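PDB 4ZWV: putative aminotransferase from Actinomadura melliaura, which probably acts as a pyridoxal 5'-phosphate-dependent sugar aminotransferase in making the aminopentose of the indolocarbazole AT2433. Local coordinates for residues 101-105 with 106-110; 239-243 with 244-248; 335-338 with 339-342. All coordinates share one frame; numbering follows the deposited sequence.

Contact 1. Residues 101-105 with 106-110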
loop_
_atom_site.group_PDB
_atom_site.type_symbol
_atom_site.label_atom_id
_atom_site.label_comp_id
_atom_site.label_asym_id
_atom_site.label_seq_id
_atom_site.Cartn_x
_atom_site.Cartn_y
_atom_site.Cartn_z
ATOM N N VAL A 101 -15.022 -18.422 -11.303
ATOM C CA VAL A 101 -16.389 -18.416 -11.803
ATOM C C VAL A 101 -16.366 -17.929 -13.248
ATOM O O VAL A 101 -15.598 -17.020 -13.601
ATOM C CB VAL A 101 -17.300 -17.513 -10.946
ATOM C CG1 VAL A 101 -18.765 -17.591 -11.409
ATOM C CG2 VAL A 101 -17.194 -17.918 -9.477
ATOM N N ASP A 102 -17.204 -18.546 -14.072
ATOM C CA ASP A 102 -17.257 -18.240 -15.491
ATOM C C ASP A 102 -17.844 -16.859 -15.730
ATOM O O ASP A 102 -18.349 -16.199 -14.813
ATOM C CB ASP A 102 -18.085 -19.301 -16.216
ATOM C CG ASP A 102 -17.660 -19.518 -17.664
ATOM O OD1 ASP A 102 -16.905 -18.689 -18.220
ATOM O OD2 ASP A 102 -18.088 -20.546 -18.225
ATOM N N VAL A 103 -17.764 -16.438 -16.985
ATOM C CA VAL A 103 -18.241 -15.148 -17.443
ATOM C C VAL A 103 -19.474 -15.317 -18.333
ATOM O O VAL A 103 -19.523 -16.227 -19.164
ATOM C CB VAL A 103 -17.123 -14.422 -18.219
ATOM C CG1 VAL A 103 -17.628 -13.157 -18.860
ATOM C CG2 VAL A 103 -15.939 -14.123 -17.291
ATOM N N ASP A 104 -20.468 -14.449 -18.150
ATOM C CA ASP A 104 -21.624 -14.400 -19.038
ATOM C C ASP A 104 -21.206 -13.736 -20.352
ATOM O O ASP A 104 -20.842 -12.564 -20.354
ATOM C CB ASP A 104 -22.767 -13.621 -18.371
ATOM C CG ASP A 104 -24.022 -13.545 -19.236
ATOM O OD1 ASP A 104 -24.022 -14.073 -20.365
ATOM O OD2 ASP A 104 -25.012 -12.939 -18.779
ATOM N N PRO A 105 -21.252 -14.481 -21.471
ATOM C CA PRO A 105 -20.825 -13.907 -22.754
ATOM C C PRO A 105 -21.619 -12.669 -23.163
ATOM O O PRO A 105 -21.103 -11.842 -23.918
ATOM C CB PRO A 105 -21.074 -15.045 -23.753
ATOM C CG PRO A 105 -21.069 -16.285 -22.933
ATOM C CD PRO A 105 -21.632 -15.897 -21.597
ATOM N N ALA A 106 -22.849 -12.546 -22.672
ATOM C CA ALA A 106 -23.709 -11.428 -23.059
ATOM C C ALA A 106 -23.384 -10.121 -22.339
ATOM O O ALA A 106 -23.768 -9.047 -22.804
ATOM C CB ALA A 106 -25.176 -11.794 -22.825
ATOM N N THR A 107 -22.675 -10.206 -21.215
ATOM C CA THR A 107 -22.386 -9.022 -20.402
ATOM C C THR A 107 -20.906 -8.806 -20.097
ATOM O O THR A 107 -20.507 -7.706 -19.721
ATOM C CB THR A 107 -23.112 -9.089 -19.041
ATOM O OG1 THR A 107 -22.635 -10.217 -18.298
ATOM C CG2 THR A 107 -24.619 -9.205 -19.229
ATOM N N LEU A 108 -20.115 -9.870 -20.242
ATOM C CA LEU A 108 -18.717 -9.918 -19.807
ATOM C C LEU A 108 -18.565 -9.665 -18.306
ATOM O O LEU A 108 -17.514 -9.212 -17.851
ATOM C CB LEU A 108 -17.846 -8.938 -20.602
ATOM C CG LEU A 108 -17.874 -9.153 -22.123
ATOM C CD1 LEU A 108 -16.813 -8.276 -22.817
ATOM C CD2 LEU A 108 -17.703 -10.621 -22.511
ATOM N N THR A 109 -19.604 -9.959 -17.535
ATOM C CA THR A 109 -19.461 -9.966 -16.087
ATOM C C THR A 109 -19.767 -11.368 -15.578
ATOM O O THR A 109 -20.171 -12.236 -16.351
ATOM C CB THR A 109 -20.369 -8.942 -15.403
ATOM O OG1 THR A 109 -21.722 -9.204 -15.769
ATOM C CG2 THR A 109 -20.006 -7.530 -15.850
HETATM N N MSE A 110 -19.552 -11.586 -14.285
HETATM C CA MSE A 110 -19.686 -12.915 -13.687
HETATM C C MSE A 110 -20.988 -13.630 -14.050
HETATM O O MSE A 110 -22.072 -13.057 -13.966
HETATM C CB MSE A 110 -19.584 -12.813 -12.170
HETATM C CG MSE A 110 -19.630 -14.161 -11.479
HETATM SE SE MSE A 110 -19.544 -14.010 -9.536
HETATM C CE MSE A 110 -17.640 -13.743 -9.298
#
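V103 and M110 are joined backbone to backbone by a single beta bridge, CA to CA 4.6 Å. The chain between them doubles back in a tight hairpin-like loop, organised by an Asx turn at D104, on the way from strand 97-100 to helix 112-118. D104 N donates to T109 O at 2.9 Å. D104 O accepts two bonds: L108 N sits 2.8 Å away, almost straight beyond the carbonyl oxygen, while T107 N, 3.1 Å off, comes from above the carbonyl plane and closes a type I turn over P105 and A106. L108 then takes a left-handed backbone (phi 59°), which steers the chain back past V103.

With CG opposite the backbone N and beside the carbonyl carbon (chi1 -179°), D104 can bring OD1 to A106 N, 3.0 Å away and met from above the carboxylate plane. D104 CB also rests 3.4 Å from T107 OG1. An alanine here has no OD1, and A106 N would probably be left without its acceptor, the turn held by backbone bonds alone.

K299 and R285 hydrogen-bond to the carbonyls of P105 and T107. V103 CG1 packs 3.5 Å from L108 CA, and V101 CG1 lies 3.5 Å from CG of selenomethionine M110.

Contact 2. Residues 239-243 with 244-248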
loop_
_atom_site.group_PDB
_atom_site.type_symbol
_atom_site.label_atom_id
_atom_site.label_comp_id
_atom_site.label_asym_id
_atom_site.label_seq_id
_atom_site.Cartn_x
_atom_site.Cartn_y
_atom_site.Cartn_z
ATOM N N TRP A 239 -2.839 1.012 5.123
ATOM C CA TRP A 239 -3.821 0.934 4.066
ATOM C C TRP A 239 -4.573 2.241 3.870
ATOM O O TRP A 239 -5.450 2.316 3.016
ATOM C CB TRP A 239 -4.829 -0.170 4.374
ATOM C CG TRP A 239 -4.300 -1.581 4.174
ATOM C CD1 TRP A 239 -3.508 -2.033 3.160
ATOM C CD2 TRP A 239 -4.589 -2.722 4.999
ATOM N NE1 TRP A 239 -3.274 -3.390 3.309
ATOM C CE2 TRP A 239 -3.934 -3.831 4.426
ATOM C CE3 TRP A 239 -5.331 -2.906 6.170
ATOM C CZ2 TRP A 239 -3.988 -5.106 4.991
ATOM C CZ3 TRP A 239 -5.394 -4.179 6.725
ATOM C CH2 TRP A 239 -4.727 -5.260 6.133
ATOM N N HIS A 240 -4.242 3.255 4.657
ATOM C CA HIS A 240 -4.977 4.519 4.603
ATOM C C HIS A 240 -4.536 5.440 3.463
ATOM O O HIS A 240 -3.524 5.200 2.793
ATOM C CB HIS A 240 -4.855 5.254 5.948
ATOM C CG HIS A 240 -3.488 5.793 6.227
ATOM N ND1 HIS A 240 -3.263 6.761 7.178
ATOM C CD2 HIS A 240 -2.279 5.484 5.706
ATOM C CE1 HIS A 240 -1.972 7.044 7.217
ATOM N NE2 HIS A 240 -1.352 6.289 6.330
HETATM N N MSE A 241 -5.352 6.469 3.241
HETATM C CA MSE A 241 -5.032 7.579 2.348
HETATM C C MSE A 241 -4.517 8.757 3.176
HETATM O O MSE A 241 -4.979 8.965 4.306
HETATM C CB MSE A 241 -6.279 8.009 1.555
HETATM C CG MSE A 241 -6.007 9.142 0.573
HETATM SE SE MSE A 241 -7.615 9.858 -0.232
HETATM C CE MSE A 241 -8.223 8.273 -1.189
ATOM N N THR A 242 -3.597 9.541 2.613
ATOM C CA THR A 242 -3.104 10.736 3.285
ATOM C C THR A 242 -3.574 12.007 2.580
ATOM O O THR A 242 -4.191 11.943 1.506
ATOM C CB THR A 242 -1.590 10.737 3.345
ATOM O OG1 THR A 242 -1.090 10.712 2.003
ATOM C CG2 THR A 242 -1.098 9.513 4.102
ATOM N N ASP A 243 -3.282 13.157 3.184
ATOM C CA ASP A 243 -3.849 14.421 2.700
ATOM C C ASP A 243 -3.351 14.843 1.319
ATOM O O ASP A 243 -4.085 15.508 0.591
ATOM C CB ASP A 243 -3.581 15.548 3.710
ATOM C CG ASP A 243 -4.656 15.638 4.789
ATOM O OD1 ASP A 243 -5.407 14.650 4.989
ATOM O OD2 ASP A 243 -4.743 16.692 5.450
ATOM N N LEU A 244 -2.130 14.465 0.939
ATOM C CA LEU A 244 -1.638 14.793 -0.402
ATOM C C LEU A 244 -2.585 14.254 -1.475
ATOM O O LEU A 244 -2.986 14.975 -2.412
ATOM C CB LEU A 244 -0.232 14.237 -0.618
ATOM C CG LEU A 244 0.365 14.322 -2.021
ATOM C CD1 LEU A 244 0.538 15.778 -2.470
ATOM C CD2 LEU A 244 1.691 13.570 -2.072
ATOM N N ASN A 245 -2.972 12.996 -1.328
ATOM C CA ASN A 245 -3.827 12.382 -2.326
ATOM C C ASN A 245 -5.272 12.808 -2.159
ATOM O O ASN A 245 -5.970 12.995 -3.155
ATOM C CB ASN A 245 -3.663 10.862 -2.262
ATOM C CG ASN A 245 -2.233 10.459 -2.533
ATOM O OD1 ASN A 245 -1.472 10.191 -1.606
ATOM N ND2 ASN A 245 -1.838 10.486 -3.806
ATOM N N ALA A 246 -5.719 13.029 -0.924
ATOM C CA ALA A 246 -7.087 13.528 -0.741
ATOM C C ALA A 246 -7.256 14.908 -1.384
ATOM O O ALA A 246 -8.319 15.207 -1.942
ATOM C CB ALA A 246 -7.453 13.583 0.732
ATOM N N ALA A 247 -6.213 15.735 -1.339
ATOM C CA ALA A 247 -6.271 17.068 -1.948
ATOM C C ALA A 247 -6.481 16.971 -3.456
ATOM O O ALA A 247 -7.261 17.732 -4.033
ATOM C CB ALA A 247 -5.008 17.853 -1.638
ATOM N N ILE A 248 -5.794 16.023 -4.084
ATOM C CA ILE A 248 -5.920 15.814 -5.518
ATOM C C ILE A 248 -7.331 15.325 -5.860
ATOM O O ILE A 248 -7.958 15.831 -6.792
ATOM C CB ILE A 248 -4.850 14.823 -6.021
ATOM C CG1 ILE A 248 -3.464 15.445 -5.816
ATOM C CG2 ILE A 248 -5.084 14.485 -7.500
ATOM C CD1 ILE A 248 -2.314 14.477 -6.042
HETATM O O HOH W 1 -2.364 8.361 0.278
#
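T242 stands at the N-cap of the long helix 243-273, and its carbonyl and that of D243 start the helical pattern. T242 O accepts A246 N at 3.1 Å, in the carbonyl plane, and a weaker, bent bond from N245 N at 3.3 Å. D243 O follows with A247 N at 2.9 Å.

The polar side chains add a water bridge rather than a direct cap: the T242 side chain makes no capping bond. Instead one water accepts from T242 N at 2.9 Å and donates to N245 OD1 at 2.8 Å. The T242 and N245 side chains run side by side, pointing the same way. N245 keeps CG beside its own backbone N (chi1 -60°), which brings OD1 back to this water, and its ND2 goes to C194 O. The D243 carboxylate turns to the start of helix 33-46, where OD1 takes the backbone N atoms of G32 and V35 and OD2 that of R34.

Apolar contact rests on selenomethionine M241. Its chain bends at the last torsion, bringing SE 3.7 Å from A246 CA and 3.9 Å from A246 CB; further up, M241 CG passes N245 CB at 4.1 Å. F38, F186 and C194 also touch this side chain, which lies near G57 and S185, residues that bind pyridoxal 5'-phosphate, although none is bound in this chain.

L244 and I248 meet I248 and L244 of the second subunit, so this helix start is part of the dimer interface. Chemically, a buried helix start lacking a side-chain cap has water on T242 N; the D243 carboxylate ties it to the backbone beginning helix 33-46, while the N245 amide splits between that water (OD1) and C194 O (ND2).

Contact 3. Residues 335-338 with 339-342; sequences TSLP and GLDS
L337 and D341 set up the first turn of helix 338-344, with L337 at the N-cap position. L337 O accepts D341 N at 2.9 Å, nearly straight on, and P338 O accepts S342 N at 3.0 Å with the donor tilted from the carbonyl plane. Over the same turn L337 CB and L340 CB touch loosely.

The D341 side chain leans back over the helix start. Its CG stands opposite the carbonyl carbon (chi1 -68°), beside its own backbone N, and comes within 3.2 Å of L337 O. Carbonyl and carboxylate are both acceptors and cannot bond to each other; the carboxylate reaches L337 N through water instead. Two waters share the single N-H of L337. The nearer accepts from L337 N at 2.9 Å and probably donates to D341 OD1, also at 2.9 Å, though it has other acceptors in reach; the farther lies 3.2 Å from L337 N and gives D341 OD2 a bond of 2.6 Å. One turn thus has its cap residue tied to the aspartate by solvent. S342 behaves differently: with OG placed between backbone N and carbonyl carbon (chi1 76°), it donates back to G339 O at 2.7 Å, within the helix.

The second shell positions this first one. R323 forms a salt bridge to D341 OD1, probably balancing its charge, and D102 takes the backbone N atoms of G339 and L340, one on each carboxylate oxygen; its charge at the helix N-terminus is probably favoured by the helix dipole.

In the fold, L337 packs on W100 of strand 97-100 and on P81, which lays the helix start against an edge strand, within this chain, of the mixed sheet, and helix 338-344 itself leads on to strand 347-350.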
loop_
_atom_site.group_PDB
_atom_site.type_symbol
_atom_site.label_atom_id
_atom_site.label_comp_id
_atom_site.label_asym_id
_atom_site.label_seq_id
_atom_site.Cartn_x
_atom_site.Cartn_y
_atom_site.Cartn_z
ATOM N N THR A 335 -9.503 -24.149 -14.252
ATOM C CA THR A 335 -10.760 -24.859 -14.389
ATOM C C THR A 335 -11.348 -24.550 -15.759
ATOM O O THR A 335 -10.891 -23.635 -16.445
ATOM C CB THR A 335 -11.748 -24.466 -13.277
ATOM O OG1 THR A 335 -12.849 -25.376 -13.253
ATOM C CG2 THR A 335 -12.264 -23.075 -13.503
ATOM N N SER A 336 -12.350 -25.314 -16.166
ATOM C CA SER A 336 -12.955 -25.088 -17.474
ATOM C C SER A 336 -13.973 -23.957 -17.406
ATOM O O SER A 336 -14.925 -24.028 -16.645
ATOM C CB SER A 336 -13.612 -26.360 -17.988
ATOM O OG SER A 336 -14.294 -26.102 -19.207
ATOM N N LEU A 337 -13.761 -22.922 -18.211
ATOM C CA LEU A 337 -14.662 -21.776 -18.245
ATOM C C LEU A 337 -15.121 -21.543 -19.680
ATOM O O LEU A 337 -14.620 -20.652 -20.360
ATOM C CB LEU A 337 -13.971 -20.525 -17.691
ATOM C CG LEU A 337 -13.420 -20.646 -16.272
ATOM C CD1 LEU A 337 -12.601 -19.410 -15.901
ATOM C CD2 LEU A 337 -14.545 -20.851 -15.272
ATOM N N PRO A 338 -16.078 -22.353 -20.146
ATOM C CA PRO A 338 -16.475 -22.329 -21.555
ATOM C C PRO A 338 -17.130 -21.005 -21.963
ATOM O O PRO A 338 -17.007 -20.613 -23.127
ATOM C CB PRO A 338 -17.466 -23.493 -21.664
ATOM C CG PRO A 338 -17.967 -23.700 -20.284
ATOM C CD PRO A 338 -16.816 -23.362 -19.372
ATOM N N GLY A 339 -17.802 -20.331 -21.033
ATOM C CA GLY A 339 -18.397 -19.036 -21.335
ATOM C C GLY A 339 -17.323 -18.025 -21.701
ATOM O O GLY A 339 -17.377 -17.378 -22.745
ATOM N N LEU A 340 -16.325 -17.903 -20.836
ATOM C CA LEU A 340 -15.211 -17.005 -21.112
ATOM C C LEU A 340 -14.464 -17.431 -22.378
ATOM O O LEU A 340 -14.096 -16.588 -23.196
ATOM C CB LEU A 340 -14.261 -16.951 -19.914
ATOM C CG LEU A 340 -13.035 -16.046 -20.048
ATOM C CD1 LEU A 340 -13.457 -14.651 -20.521
ATOM C CD2 LEU A 340 -12.290 -15.969 -18.718
ATOM N N ASP A 341 -14.237 -18.734 -22.537
ATOM C CA ASP A 341 -13.571 -19.247 -23.737
ATOM C C ASP A 341 -14.289 -18.788 -25.011
ATOM O O ASP A 341 -13.647 -18.510 -26.024
ATOM C CB ASP A 341 -13.498 -20.782 -23.731
ATOM C CG ASP A 341 -12.569 -21.337 -22.665
ATOM O OD1 ASP A 341 -11.708 -20.592 -22.147
ATOM O OD2 ASP A 341 -12.700 -22.542 -22.360
ATOM N N SER A 342 -15.617 -18.705 -24.961
ATOM C CA SER A 342 -16.390 -18.404 -26.172
ATOM C C SER A 342 -16.297 -16.936 -26.588
ATOM O O SER A 342 -16.687 -16.593 -27.709
ATOM C CB SER A 342 -17.865 -18.788 -25.989
ATOM O OG SER A 342 -18.549 -17.850 -25.177
HETATM O O HOH W 2 -11.443 -22.116 -19.688
HETATM O O HOH W 3 -11.883 -24.134 -20.435
#

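In the fold
Along the chain the contacts come in series, 1, then 2, then 3, yet in space 1 and 3 pair up and 2 stands alone. Contacts 1 and 3 have centres about 9 Å apart and touch through D102, whose carboxylate joins the loop after strand 97-100 to the start of helix 338-344, linking residues far apart in sequence. Contact 2 lies on the opposite side of the chain's centre, its centre about 34 Å from that of contact 1 and 40 Å from that of contact 3. There helix 243-273 begins at the subunit interface. Contacts 1 and 2 each come near cofactor-binding residues, H164 for the one, G57 and S185 for the other; only contact 3 lies away from them.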